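Local coordinates for halorhodopsin (Halobacterium salinarum, PDB 2JAF), which works as a light-driven chloride pump of the archaeal membrane, with a bound retinal as its light-absorbing chromophore, at residues Arg60-Ala65 with Phe247-Trp252; Gly124-Val129 with Ala193-Thr198. The protein carries 2 engineered substitutions. One frame throughout, in Å; residues are numbered along the deposited sequence.

Contact 1. Residues Arg60-Ala65 with Phe247-Trp252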
loop_
_atom_site.group_PDB
_atom_site.type_symbol
_atom_site.label_atom_id
_atom_site.label_comp_id
_atom_site.label_asym_id
_atom_site.label_seq_id
_atom_site.Cartn_x
_atom_site.Cartn_y
_atom_site.Cartn_z
ATOM N N ARG A 60 -10.842 22.958 0.441
ATOM C CA ARG A 60 -11.678 21.824 0.815
ATOM C C ARG A 60 -10.916 20.506 0.710
ATOM O O ARG A 60 -11.128 19.594 1.507
ATOM C CB ARG A 60 -12.915 21.780 -0.085
ATOM C CG ARG A 60 -13.902 20.685 0.259
ATOM C CD ARG A 60 -14.995 20.601 -0.792
ATOM N NE ARG A 60 -15.974 19.562 -0.489
ATOM C CZ ARG A 60 -16.800 19.596 0.551
ATOM N NH1 ARG A 60 -16.768 20.621 1.393
ATOM N NH2 ARG A 60 -17.658 18.606 0.747
ATOM N N LEU A 61 -10.031 20.415 -0.276
ATOM C CA LEU A 61 -9.237 19.209 -0.493
ATOM C C LEU A 61 -8.266 18.951 0.660
ATOM O O LEU A 61 -8.116 17.816 1.116
ATOM C CB LEU A 61 -8.455 19.328 -1.802
ATOM C CG LEU A 61 -7.539 18.159 -2.166
ATOM C CD1 LEU A 61 -8.347 16.870 -2.256
ATOM C CD2 LEU A 61 -6.851 18.454 -3.488
ATOM N N ILE A 62 -7.595 20.002 1.117
ATOM C CA ILE A 62 -6.655 19.860 2.221
ATOM C C ILE A 62 -7.453 19.585 3.492
ATOM O O ILE A 62 -6.984 18.897 4.396
ATOM C CB ILE A 62 -5.798 21.131 2.390
ATOM C CG1 ILE A 62 -4.960 21.356 1.127
ATOM C CG2 ILE A 62 -4.880 20.990 3.596
ATOM C CD1 ILE A 62 -4.149 22.638 1.142
ATOM N N TRP A 63 -8.668 20.122 3.544
ATOM C CA TRP A 63 -9.551 19.916 4.685
ATOM C C TRP A 63 -9.855 18.424 4.841
ATOM O O TRP A 63 -9.818 17.888 5.949
ATOM C CB TRP A 63 -10.861 20.682 4.486
ATOM C CG TRP A 63 -11.886 20.407 5.543
ATOM C CD1 TRP A 63 -11.768 20.639 6.884
ATOM C CD2 TRP A 63 -13.196 19.857 5.345
ATOM N NE1 TRP A 63 -12.924 20.270 7.532
ATOM C CE2 TRP A 63 -13.816 19.787 6.611
ATOM C CE3 TRP A 63 -13.905 19.418 4.218
ATOM C CZ2 TRP A 63 -15.117 19.295 6.784
ATOM C CZ3 TRP A 63 -15.199 18.927 4.389
ATOM C CH2 TRP A 63 -15.790 18.871 5.665
ATOM N N GLY A 64 -10.157 17.766 3.724
ATOM C CA GLY A 64 -10.462 16.345 3.753
ATOM C C GLY A 64 -9.269 15.501 4.167
ATOM O O GLY A 64 -9.395 14.586 4.985
ATOM N N ALA A 65 -8.110 15.799 3.595
ATOM C CA ALA A 65 -6.893 15.071 3.920
ATOM C C ALA A 65 -6.593 15.240 5.403
ATOM O O ALA A 65 -6.134 14.309 6.072
ATOM C CB ALA A 65 -5.732 15.597 3.089
ATOM N N PHE A 247 -4.742 21.003 13.548
ATOM C CA PHE A 247 -5.484 22.206 13.920
ATOM C C PHE A 247 -4.814 23.455 13.351
ATOM O O PHE A 247 -5.467 24.315 12.759
ATOM C CB PHE A 247 -5.569 22.341 15.441
ATOM C CG PHE A 247 -6.236 23.615 15.890
ATOM C CD1 PHE A 247 -7.609 23.785 15.736
ATOM C CD2 PHE A 247 -5.483 24.662 16.413
ATOM C CE1 PHE A 247 -8.227 24.985 16.097
ATOM C CE2 PHE A 247 -6.090 25.866 16.777
ATOM C CZ PHE A 247 -7.466 26.027 16.618
ATOM N N ILE A 248 -3.504 23.553 13.548
ATOM C CA ILE A 248 -2.738 24.698 13.064
ATOM C C ILE A 248 -2.810 24.807 11.548
ATOM O O ILE A 248 -3.001 25.901 11.004
ATOM C CB ILE A 248 -1.264 24.586 13.503
ATOM C CG1 ILE A 248 -1.177 24.702 15.028
ATOM C CG2 ILE A 248 -0.420 25.665 12.809
ATOM C CD1 ILE A 248 0.203 24.429 15.597
ATOM N N LEU A 249 -2.653 23.673 10.867
ATOM C CA LEU A 249 -2.704 23.652 9.412
ATOM C C LEU A 249 -4.081 24.061 8.885
ATOM O O LEU A 249 -4.191 24.942 8.028
ATOM C CB LEU A 249 -2.325 22.256 8.901
ATOM C CG LEU A 249 -2.524 21.856 7.434
ATOM C CD1 LEU A 249 -2.231 23.009 6.494
ATOM C CD2 LEU A 249 -1.618 20.664 7.141
ATOM N N LEU A 250 -5.127 23.433 9.414
ATOM C CA LEU A 250 -6.489 23.716 8.980
ATOM C C LEU A 250 -6.921 25.158 9.256
ATOM O O LEU A 250 -7.539 25.803 8.404
ATOM C CB LEU A 250 -7.455 22.740 9.657
ATOM C CG LEU A 250 -8.909 22.771 9.180
ATOM C CD1 LEU A 250 -8.959 22.659 7.662
ATOM C CD2 LEU A 250 -9.669 21.621 9.821
ATOM N N ARG A 251 -6.587 25.662 10.440
ATOM C CA ARG A 251 -6.952 27.023 10.817
ATOM C C ARG A 251 -6.345 28.032 9.852
ATOM O O ARG A 251 -6.990 29.015 9.490
ATOM C CB ARG A 251 -6.488 27.333 12.246
ATOM C CG ARG A 251 -6.866 28.734 12.730
ATOM C CD ARG A 251 -6.394 29.011 14.156
ATOM N NE ARG A 251 -4.941 28.934 14.280
ATOM C CZ ARG A 251 -4.270 29.104 15.417
ATOM N NH1 ARG A 251 -4.918 29.368 16.546
ATOM N NH2 ARG A 251 -2.947 28.995 15.427
ATOM N N TRP A 252 -5.104 27.789 9.437
ATOM C CA TRP A 252 -4.431 28.697 8.518
ATOM C C TRP A 252 -5.129 28.659 7.163
ATOM O O TRP A 252 -5.391 29.699 6.561
ATOM C CB TRP A 252 -2.960 28.311 8.340
ATOM C CG TRP A 252 -2.177 29.349 7.575
ATOM C CD1 TRP A 252 -1.532 30.439 8.093
ATOM C CD2 TRP A 252 -2.032 29.435 6.154
ATOM N NE1 TRP A 252 -0.995 31.200 7.078
ATOM C CE2 TRP A 252 -1.287 30.607 5.878
ATOM C CE3 TRP A 252 -2.461 28.638 5.084
ATOM C CZ2 TRP A 252 -0.964 31.000 4.575
ATOM C CZ3 TRP A 252 -2.139 29.032 3.785
ATOM C CH2 TRP A 252 -1.397 30.204 3.545
#
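Leu250 meets the indole of Trp63 at its edge rather than over a face, and this is the closest side-chain approach between the two segments. The methyl CD1 of Leu250 lies 3.5 Å from Trp63 CD1, near the ring plane, and Leu250 CD2 sits in that plane, 3.7 Å from the same ring carbon. Both branches of the leucine thus reach one carbon of the five-membered ring, at the edge. The two side chains run side by side and point the same way. Trp63 carries its CG anti to the backbone N (chi1 174°), and the adjacent ring nitrogen NE1 is hydrogen-bonded to Phe47 O, which should limit rotation of the indole. Phe47, on helix 27-50, also packs on Leu250. The pairing belongs to the seven-helix bundle of the microbial rhodopsins, where it joins the second helix (58-82) to the seventh (227-255); Trp63 and Leu250 have their CA atoms 6.5 Å apart. One residue earlier on each helix the fit slackens. Ile62 CG2 approaches Leu249 CD1 to only 4.4 Å, and this flank is shared with helix 106-127, whose Leu125 touches Ile62 and whose Leu126 touches Leu249. Farther out, Arg60 packs on Thr181 of a second subunit, while Arg251 is exposed on the other helix.

Contact 2. Residues Gly124-Val129 with Ala193-Thr198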
loop_
_atom_site.group_PDB
_atom_site.type_symbol
_atom_site.label_atom_id
_atom_site.label_comp_id
_atom_site.label_asym_id
_atom_site.label_seq_id
_atom_site.Cartn_x
_atom_site.Cartn_y
_atom_site.Cartn_z
ATOM N N GLY A 124 1.989 18.381 1.630
ATOM C CA GLY A 124 2.358 18.461 0.228
ATOM C C GLY A 124 1.388 19.290 -0.596
ATOM O O GLY A 124 1.805 20.074 -1.451
ATOM N N LEU A 125 0.095 19.110 -0.352
ATOM C CA LEU A 125 -0.921 19.869 -1.070
ATOM C C LEU A 125 -0.768 21.345 -0.706
ATOM O O LEU A 125 -0.762 22.212 -1.575
ATOM C CB LEU A 125 -2.320 19.372 -0.694
ATOM C CG LEU A 125 -2.674 17.947 -1.129
ATOM C CD1 LEU A 125 -4.012 17.532 -0.544
ATOM C CD2 LEU A 125 -2.711 17.880 -2.651
ATOM N N LEU A 126 -0.624 21.622 0.585
ATOM C CA LEU A 126 -0.459 22.993 1.049
ATOM C C LEU A 126 0.718 23.660 0.349
ATOM O O LEU A 126 0.627 24.810 -0.083
ATOM C CB LEU A 126 -0.230 23.011 2.563
ATOM C CG LEU A 126 -0.015 24.379 3.211
ATOM C CD1 LEU A 126 -1.256 25.242 3.030
ATOM C CD2 LEU A 126 0.292 24.196 4.687
ATOM N N ALA A 127 1.823 22.929 0.235
ATOM C CA ALA A 127 3.024 23.447 -0.405
ATOM C C ALA A 127 2.970 23.316 -1.925
ATOM O O ALA A 127 3.853 23.803 -2.626
ATOM C CB ALA A 127 4.251 22.725 0.136
ATOM N N ASP A 128 1.934 22.651 -2.428
ATOM C CA ASP A 128 1.763 22.461 -3.867
ATOM C C ASP A 128 3.046 21.951 -4.524
ATOM O O ASP A 128 3.573 22.567 -5.453
ATOM C CB ASP A 128 1.336 23.785 -4.511
ATOM C CG ASP A 128 0.902 23.616 -5.952
ATOM O OD1 ASP A 128 0.038 22.751 -6.209
ATOM O OD2 ASP A 128 1.418 24.350 -6.820
ATOM N N VAL A 129 3.536 20.815 -4.039
ATOM C CA VAL A 129 4.763 20.219 -4.556
ATOM C C VAL A 129 4.505 19.360 -5.787
ATOM O O VAL A 129 3.359 19.090 -6.138
ATOM C CB VAL A 129 5.438 19.337 -3.480
ATOM C CG1 VAL A 129 5.687 20.154 -2.218
ATOM C CG2 VAL A 129 4.562 18.134 -3.168
ATOM N N ALA A 193 4.944 29.769 2.157
ATOM C CA ALA A 193 6.211 29.606 2.871
ATOM C C ALA A 193 6.137 29.828 4.382
ATOM O O ALA A 193 6.789 29.116 5.149
ATOM C CB ALA A 193 7.260 30.528 2.271
ATOM N N GLU A 194 5.353 30.815 4.804
ATOM C CA GLU A 194 5.205 31.139 6.224
ATOM C C GLU A 194 4.604 29.999 7.044
ATOM O O GLU A 194 5.157 29.608 8.073
ATOM C CB GLU A 194 4.339 32.394 6.388
ATOM C CG GLU A 194 2.892 32.222 5.923
ATOM C CD GLU A 194 2.786 31.705 4.493
ATOM O OE1 GLU A 194 3.144 32.448 3.552
ATOM O OE2 GLU A 194 2.346 30.549 4.313
ATOM N N ILE A 195 3.467 29.472 6.598
ATOM C CA ILE A 195 2.819 28.379 7.314
ATOM C C ILE A 195 3.621 27.082 7.159
ATOM O O ILE A 195 3.704 26.274 8.086
ATOM C CB ILE A 195 1.367 28.169 6.819
ATOM C CG1 ILE A 195 0.717 27.008 7.576
ATOM C CG2 ILE A 195 1.353 27.937 5.317
ATOM C CD1 ILE A 195 0.645 27.225 9.086
ATOM N N PHE A 196 4.219 26.890 5.988
ATOM C CA PHE A 196 5.020 25.696 5.747
ATOM C C PHE A 196 6.196 25.650 6.722
ATOM O O PHE A 196 6.479 24.611 7.314
ATOM C CB PHE A 196 5.566 25.685 4.316
ATOM C CG PHE A 196 6.474 24.522 4.027
ATOM C CD1 PHE A 196 5.953 23.248 3.823
ATOM C CD2 PHE A 196 7.854 24.691 3.995
ATOM C CE1 PHE A 196 6.799 22.155 3.591
ATOM C CE2 PHE A 196 8.706 23.606 3.765
ATOM C CZ PHE A 196 8.171 22.339 3.564
ATOM N N ASP A 197 6.887 26.776 6.870
ATOM C CA ASP A 197 8.039 26.855 7.767
ATOM C C ASP A 197 7.652 26.539 9.212
ATOM O O ASP A 197 8.416 25.908 9.945
ATOM C CB ASP A 197 8.695 28.240 7.688
ATOM C CG ASP A 197 9.441 28.462 6.381
ATOM O OD1 ASP A 197 9.806 27.470 5.715
ATOM O OD2 ASP A 197 9.685 29.632 6.021
ATOM N N THR A 198 6.468 26.983 9.623
ATOM C CA THR A 198 5.982 26.706 10.969
ATOM C C THR A 198 5.712 25.209 11.112
ATOM O O THR A 198 6.157 24.567 12.068
ATOM C CB THR A 198 4.671 27.469 11.249
ATOM O OG1 THR A 198 4.950 28.869 11.346
ATOM C CG2 THR A 198 4.029 26.990 12.547
#
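Leu126 and Ala127, in the last turn of helix 106-127, supply everything that the first segment presents to Ile195 and Phe196 at the start of helix 193-216. Before them, Gly124 and Leu125 serve the helix end through their carbonyls: Val129 N binds Gly124 O at 3.2 Å, and Asp128 N binds Leu125 O at 2.9 Å. The side chain of Leu125 faces elsewhere, onto Leu61 of helix 58-82 and Gly132 of a second subunit. Leu126 does the reaching. With its CG anti to the backbone N (chi1 179°), it extends CD2 to within 3.9 Å of Ile195 CG2 and 4.1 Å of Ile195 CG1, and the two side chains cross at about a right angle, one leucine methyl set against both branches of the isoleucine. The carbonyl of Leu126 accepts a hydrogen bond from Thr192 OG1, just ahead of the second helix. Ala127, with a single methyl to offer, places CB 4.1 Å from Phe196 CD1; the phenyl group also packs on Ala184 and Ala187 of helix 182-190. At Asp128 the chain adopts a positive phi (49°), and the two backbone bonds make the turn a Schellman motif. The Asp128 carboxylate forms a salt bridge with Arg58, and Val129 continues onto Trp183 and Ser186. Every touching residue is buried and apolar, so this join between the two segments probably rests on close fit and on keeping apolar surface from water, while the polar bonds that fix the helix end lie beside it.

How the contacts relate
The centres of contacts 1 and 2 are 12 Å apart, on the same side of the chain's centre. Contact 2, between helices 106-127 and 193-216, is nested in sequence within the loop that contact 1 closes between helices 58-82 and 227-255. The two interfaces touch: Ile62 CD1 lies 3.7 Å from Leu126 CA, and Trp252 CD2 lies 3.7 Å from Ile195 CB. Four of the seven transmembrane helices thus come together through a largely apolar set of side chains, at what is, as in related rhodopsins, the cytoplasmic end of the bundle. Retinal is about 12 Å from the Leu249 side chain, so contact 1 lies away from the chromophore.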